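Cryptochrome DASH, chloroplastic/mitochondrial (Arabidopsis thaliana, PDB 2J4D) binds FAD and a methenyltetrahydrofolate light antenna, repairs cyclobutane pyrimidine dimers in single-stranded DNA, and may also act as a blue-light photoreceptor. Local coordinates at residues R36-T42 and W62-I68; N55-A61 and V139-K143. All blocks are in the same frame, centred on the assembly; numbering follows the deposited sequence.

Contact 1. Residues R36-T42 and W62-I68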
# COMPACT_ATOMS: atom_id res chain seq x y z
N ARG A 36 31.76 -4.23 -13.17
CA ARG A 36 31.67 -3.88 -11.76
C ARG A 36 33.02 -3.79 -11.08
O ARG A 36 33.14 -3.24 -9.98
CB ARG A 36 30.79 -4.90 -11.05
CG ARG A 36 29.48 -5.14 -11.76
CD ARG A 36 28.61 -6.02 -10.93
NE ARG A 36 28.33 -5.39 -9.65
CZ ARG A 36 28.22 -6.05 -8.50
NH1 ARG A 36 28.38 -7.37 -8.47
NH2 ARG A 36 27.95 -5.40 -7.38
N LYS A 37 34.05 -4.32 -11.73
CA LYS A 37 35.41 -4.33 -11.19
C LYS A 37 35.91 -2.97 -10.69
O LYS A 37 35.90 -1.98 -11.42
CB LYS A 37 36.37 -4.89 -12.24
CG LYS A 37 37.52 -5.71 -11.65
CD LYS A 37 38.12 -6.65 -12.69
CE LYS A 37 37.14 -7.75 -13.11
NZ LYS A 37 37.78 -8.80 -13.97
N GLY A 38 36.32 -2.95 -9.42
CA GLY A 38 36.84 -1.74 -8.81
C GLY A 38 35.84 -0.68 -8.38
O GLY A 38 36.24 0.36 -7.85
N LYS A 39 34.54 -0.91 -8.59
CA LYS A 39 33.55 0.10 -8.22
C LYS A 39 33.26 0.23 -6.73
O LYS A 39 32.52 1.14 -6.31
CB LYS A 39 32.27 -0.11 -9.03
CG LYS A 39 32.47 0.24 -10.50
CD LYS A 39 31.19 0.22 -11.31
CE LYS A 39 31.48 0.67 -12.74
NZ LYS A 39 30.26 0.65 -13.59
N GLY A 40 33.83 -0.65 -5.93
CA GLY A 40 33.65 -0.57 -4.49
C GLY A 40 32.32 -1.00 -3.89
O GLY A 40 31.44 -1.52 -4.57
N VAL A 41 32.19 -0.75 -2.60
CA VAL A 41 31.00 -1.11 -1.85
C VAL A 41 29.87 -0.09 -1.90
O VAL A 41 30.11 1.12 -1.91
CB VAL A 41 31.36 -1.34 -0.36
CG1 VAL A 41 30.10 -1.63 0.44
CG2 VAL A 41 32.35 -2.49 -0.24
N THR A 42 28.64 -0.59 -1.94
CA THR A 42 27.47 0.27 -1.93
C THR A 42 26.47 -0.34 -0.95
O THR A 42 26.45 -1.55 -0.73
CB THR A 42 26.78 0.38 -3.32
OG1 THR A 42 25.73 1.35 -3.25
CG2 THR A 42 26.18 -0.95 -3.73
N TRP A 62 23.74 -2.23 -7.97
CA TRP A 62 24.50 -3.32 -8.55
C TRP A 62 25.43 -2.87 -9.67
O TRP A 62 26.59 -3.26 -9.72
CB TRP A 62 23.55 -4.39 -9.08
CG TRP A 62 24.21 -5.47 -9.87
CD1 TRP A 62 24.95 -6.52 -9.39
CD2 TRP A 62 24.18 -5.63 -11.29
NE1 TRP A 62 25.38 -7.32 -10.42
CE2 TRP A 62 24.92 -6.79 -11.60
CE3 TRP A 62 23.60 -4.89 -12.34
CZ2 TRP A 62 25.09 -7.24 -12.92
CZ3 TRP A 62 23.77 -5.34 -13.64
CH2 TRP A 62 24.51 -6.51 -13.92
N SER A 63 24.92 -2.03 -10.57
CA SER A 63 25.70 -1.58 -11.70
C SER A 63 26.75 -0.52 -11.38
O SER A 63 27.60 -0.22 -12.21
CB SER A 63 24.78 -1.07 -12.82
OG SER A 63 24.03 0.04 -12.37
N SER A 64 26.71 0.03 -10.18
CA SER A 64 27.68 1.05 -9.81
C SER A 64 28.59 0.62 -8.66
O SER A 64 29.20 1.46 -8.01
CB SER A 64 26.95 2.34 -9.44
OG SER A 64 26.19 2.16 -8.26
N SER A 65 28.69 -0.68 -8.43
CA SER A 65 29.51 -1.21 -7.36
C SER A 65 30.05 -2.59 -7.72
O SER A 65 29.71 -3.14 -8.77
CB SER A 65 28.68 -1.37 -6.09
OG SER A 65 27.75 -2.43 -6.25
N ASP A 66 30.90 -3.14 -6.86
CA ASP A 66 31.40 -4.49 -7.08
C ASP A 66 30.91 -5.35 -5.92
O ASP A 66 31.02 -6.58 -5.95
CB ASP A 66 32.94 -4.55 -7.18
CG ASP A 66 33.64 -3.94 -5.98
OD1 ASP A 66 33.24 -4.19 -4.83
OD2 ASP A 66 34.64 -3.21 -6.20
N THR A 67 30.33 -4.69 -4.92
CA THR A 67 29.82 -5.37 -3.73
C THR A 67 28.62 -4.60 -3.17
O THR A 67 28.65 -3.38 -3.07
CB THR A 67 30.91 -5.44 -2.65
OG1 THR A 67 32.09 -6.02 -3.21
CG2 THR A 67 30.46 -6.31 -1.49
N ILE A 68 27.56 -5.32 -2.79
CA ILE A 68 26.36 -4.66 -2.25
C ILE A 68 26.00 -5.12 -0.86
O ILE A 68 26.06 -6.31 -0.56
CB ILE A 68 25.11 -4.95 -3.12
CG1 ILE A 68 25.36 -4.53 -4.57
CG2 ILE A 68 23.90 -4.22 -2.53
CD1 ILE A 68 24.28 -5.04 -5.53
O HOH W 1 36.40 -5.11 -8.18
O HOH W 2 30.14 1.76 -4.95
O HOH W 3 31.35 3.29 -8.10
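The Arg36 guanidinium lies between two residues of 62-68. Trp62 CD1 sits 3.4 Å from Arg36 CZ over the middle of one face, the planes 30° apart, while Asp66 CA covers the opposite face toward its rim; at the edge, Arg36 NH2 donates in plane to Ser65 OG at 3.2 Å, a hydroxyl also bonded to Ala61 O. Arg36 CD in turn rests over the Trp62 five-membered ring as a CH-pi contact. The bend at chi3 (61°) turns the head back so that NE donates to Trp62 O at 2.8 Å, with a weak second bond to Ser65 O; NH1 reaches Gly218 O. Strands 41-46 and 67-74 then pair in parallel, as expected of the beta-alpha-beta unit completed by helix 56-63 in this Rossmann-like domain: Thr42 N donates to Thr67 O at 3.0 Å. Just ahead of the pairing, Asp66 N gives a nearly straight bond (169°) to Gly40 O, and Gly40 N makes a more bent bond to Asp66 OD2 (2.7 Å) from above the carboxylate plane. Thr67 OG1 donates to Asp66 OD1 on its anti side, which helps fix the carboxylate's rotation. Lys39, extended beyond CG, brings NZ to Ser63 O at 3.1 Å.

Contact 2. Residues N55-A61 and V139-K143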
# COMPACT_ATOMS: atom_id res chain seq x y z
N ASN A 55 13.27 -3.39 -9.67
CA ASN A 55 13.75 -2.50 -8.62
C ASN A 55 14.93 -1.69 -9.15
O ASN A 55 16.05 -2.21 -9.22
CB ASN A 55 14.20 -3.32 -7.40
CG ASN A 55 14.55 -2.45 -6.21
OD1 ASN A 55 15.05 -1.35 -6.36
ND2 ASN A 55 14.28 -2.95 -5.01
N ASP A 56 14.68 -0.43 -9.52
CA ASP A 56 15.72 0.44 -10.05
C ASP A 56 16.81 0.79 -9.06
O ASP A 56 17.97 1.00 -9.45
CB ASP A 56 15.12 1.75 -10.57
CG ASP A 56 14.43 1.58 -11.90
OD1 ASP A 56 14.89 0.75 -12.71
OD2 ASP A 56 13.43 2.29 -12.15
N ALA A 57 16.47 0.89 -7.78
CA ALA A 57 17.48 1.21 -6.78
C ALA A 57 18.48 0.05 -6.71
O ALA A 57 19.70 0.26 -6.69
CB ALA A 57 16.84 1.45 -5.41
N LEU A 58 17.96 -1.17 -6.68
CA LEU A 58 18.78 -2.38 -6.66
C LEU A 58 19.62 -2.45 -7.93
O LEU A 58 20.82 -2.74 -7.89
CB LEU A 58 17.89 -3.62 -6.57
CG LEU A 58 18.58 -4.98 -6.75
CD1 LEU A 58 19.62 -5.17 -5.66
CD2 LEU A 58 17.55 -6.10 -6.69
N TYR A 59 19.00 -2.17 -9.07
CA TYR A 59 19.76 -2.22 -10.32
C TYR A 59 20.90 -1.20 -10.33
O TYR A 59 22.03 -1.52 -10.71
CB TYR A 59 18.86 -1.96 -11.53
CG TYR A 59 19.62 -2.12 -12.83
CD1 TYR A 59 19.75 -3.38 -13.42
CD2 TYR A 59 20.29 -1.05 -13.41
CE1 TYR A 59 20.54 -3.56 -14.55
CE2 TYR A 59 21.08 -1.22 -14.53
CZ TYR A 59 21.20 -2.48 -15.10
OH TYR A 59 22.01 -2.66 -16.19
N LYS A 60 20.61 0.04 -9.94
CA LYS A 60 21.64 1.09 -9.94
C LYS A 60 22.75 0.80 -8.94
O LYS A 60 23.93 1.11 -9.19
CB LYS A 60 21.00 2.45 -9.65
CG LYS A 60 21.96 3.63 -9.67
CD LYS A 60 22.78 3.71 -10.96
CE LYS A 60 23.47 5.07 -11.12
NZ LYS A 60 22.73 5.98 -12.05
N ALA A 61 22.39 0.19 -7.82
CA ALA A 61 23.36 -0.16 -6.79
C ALA A 61 24.31 -1.22 -7.34
O ALA A 61 25.54 -1.12 -7.20
CB ALA A 61 22.64 -0.69 -5.56
N VAL A 139 24.82 5.20 -0.80
CA VAL A 139 23.69 4.54 -0.18
C VAL A 139 22.56 4.85 -1.16
O VAL A 139 22.26 6.02 -1.41
CB VAL A 139 23.31 5.12 1.20
CG1 VAL A 139 22.02 4.45 1.70
CG2 VAL A 139 24.44 4.89 2.20
N PHE A 140 21.99 3.81 -1.76
CA PHE A 140 20.90 3.94 -2.72
C PHE A 140 19.57 3.63 -2.04
O PHE A 140 19.49 2.75 -1.19
CB PHE A 140 21.10 2.95 -3.87
CG PHE A 140 22.10 3.40 -4.89
CD1 PHE A 140 21.74 4.31 -5.87
CD2 PHE A 140 23.40 2.91 -4.87
CE1 PHE A 140 22.68 4.75 -6.82
CE2 PHE A 140 24.34 3.34 -5.80
CZ PHE A 140 23.98 4.26 -6.78
N ALA A 141 18.53 4.36 -2.43
CA ALA A 141 17.20 4.13 -1.89
C ALA A 141 16.19 4.79 -2.80
O ALA A 141 16.54 5.63 -3.63
CB ALA A 141 17.09 4.71 -0.48
N HIS A 142 14.93 4.40 -2.66
CA HIS A 142 13.88 5.00 -3.46
C HIS A 142 13.45 6.28 -2.80
O HIS A 142 13.42 6.38 -1.57
CB HIS A 142 12.69 4.05 -3.59
CG HIS A 142 12.87 3.02 -4.66
ND1 HIS A 142 12.92 3.35 -6.00
CD2 HIS A 142 13.03 1.68 -4.59
CE1 HIS A 142 13.10 2.26 -6.71
NE2 HIS A 142 13.17 1.23 -5.89
N LYS A 143 13.12 7.27 -3.62
CA LYS A 143 12.68 8.57 -3.14
C LYS A 143 11.25 8.48 -2.63
O LYS A 143 10.40 7.84 -3.26
CB LYS A 143 12.72 9.58 -4.30
CG LYS A 143 12.33 11.01 -3.92
CD LYS A 143 13.50 11.73 -3.25
CE LYS A 143 13.11 13.13 -2.79
NZ LYS A 143 12.17 13.07 -1.63
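A single hydrogen bond crosses this interface: His142 NE2 donates to Asn55 OD1 at 3.2 Å, with an N-H...O angle of 140°. The same oxygen accepts from Leu58 N at 2.9 Å, and the two donors reach it from opposite faces of the amide plane. Asn55 is the N-cap of helix 56-63, and its bond from Leu58 N is the capping bond, so its amide serves the helix start and the strand at once. Asn55 ND2 bonds to Arg51 O and His142 ND1 to Ile172 O, which together limit rotation of both groups.

The axes of helix 56-61 and strand 139-142 run 7.6 Å apart at 160°, the near-antiparallel packing of a helix against the parallel sheet of an alpha/beta photolyase domain, with strand 138-142 beside strand 41-46.

Apolar contacts fill the gap between them. Ala57 CB stands over one face of the His142 imidazole, 3.9 Å from its centroid and 20° off the normal, a CH-pi contact. Further along the helix, the Phe140 ring lies against the backbone, with Ala61 N over the centre of one face and Ala61 CB 3.7 Å from Phe140 CD2. Were Phe140 an alanine, the backbone of Lys60 and Ala61 would probably lose its apolar cover and a gap would open between helix and sheet.

Helix 56-63 connects the two contacts: its start and middle pack on strand 138-142 in contact 2, and its C-terminal end enters contact 1. Their centres are 13 Å apart, and strands 41-46 and 138-142 are sheet neighbours. Phe140 is one place where they meet, its CD2 3.2 Å from Thr42 OG1 and its CE2 3.3 Å from Ser64 OG; both are packing, the hydroxyls being hydrogen-bonded to Thr138 OG1 and Lys60 O. Thr42 CG2 also lies 3.5 Å from Ala61 O. Contact 1 is remote from the cofactor sites. Contact 2 lies nearer, the His142 side chain being about 13 Å from the bound methenyltetrahydrofolate and about 11 Å from that of Asp424, a probable FAD-binding residue.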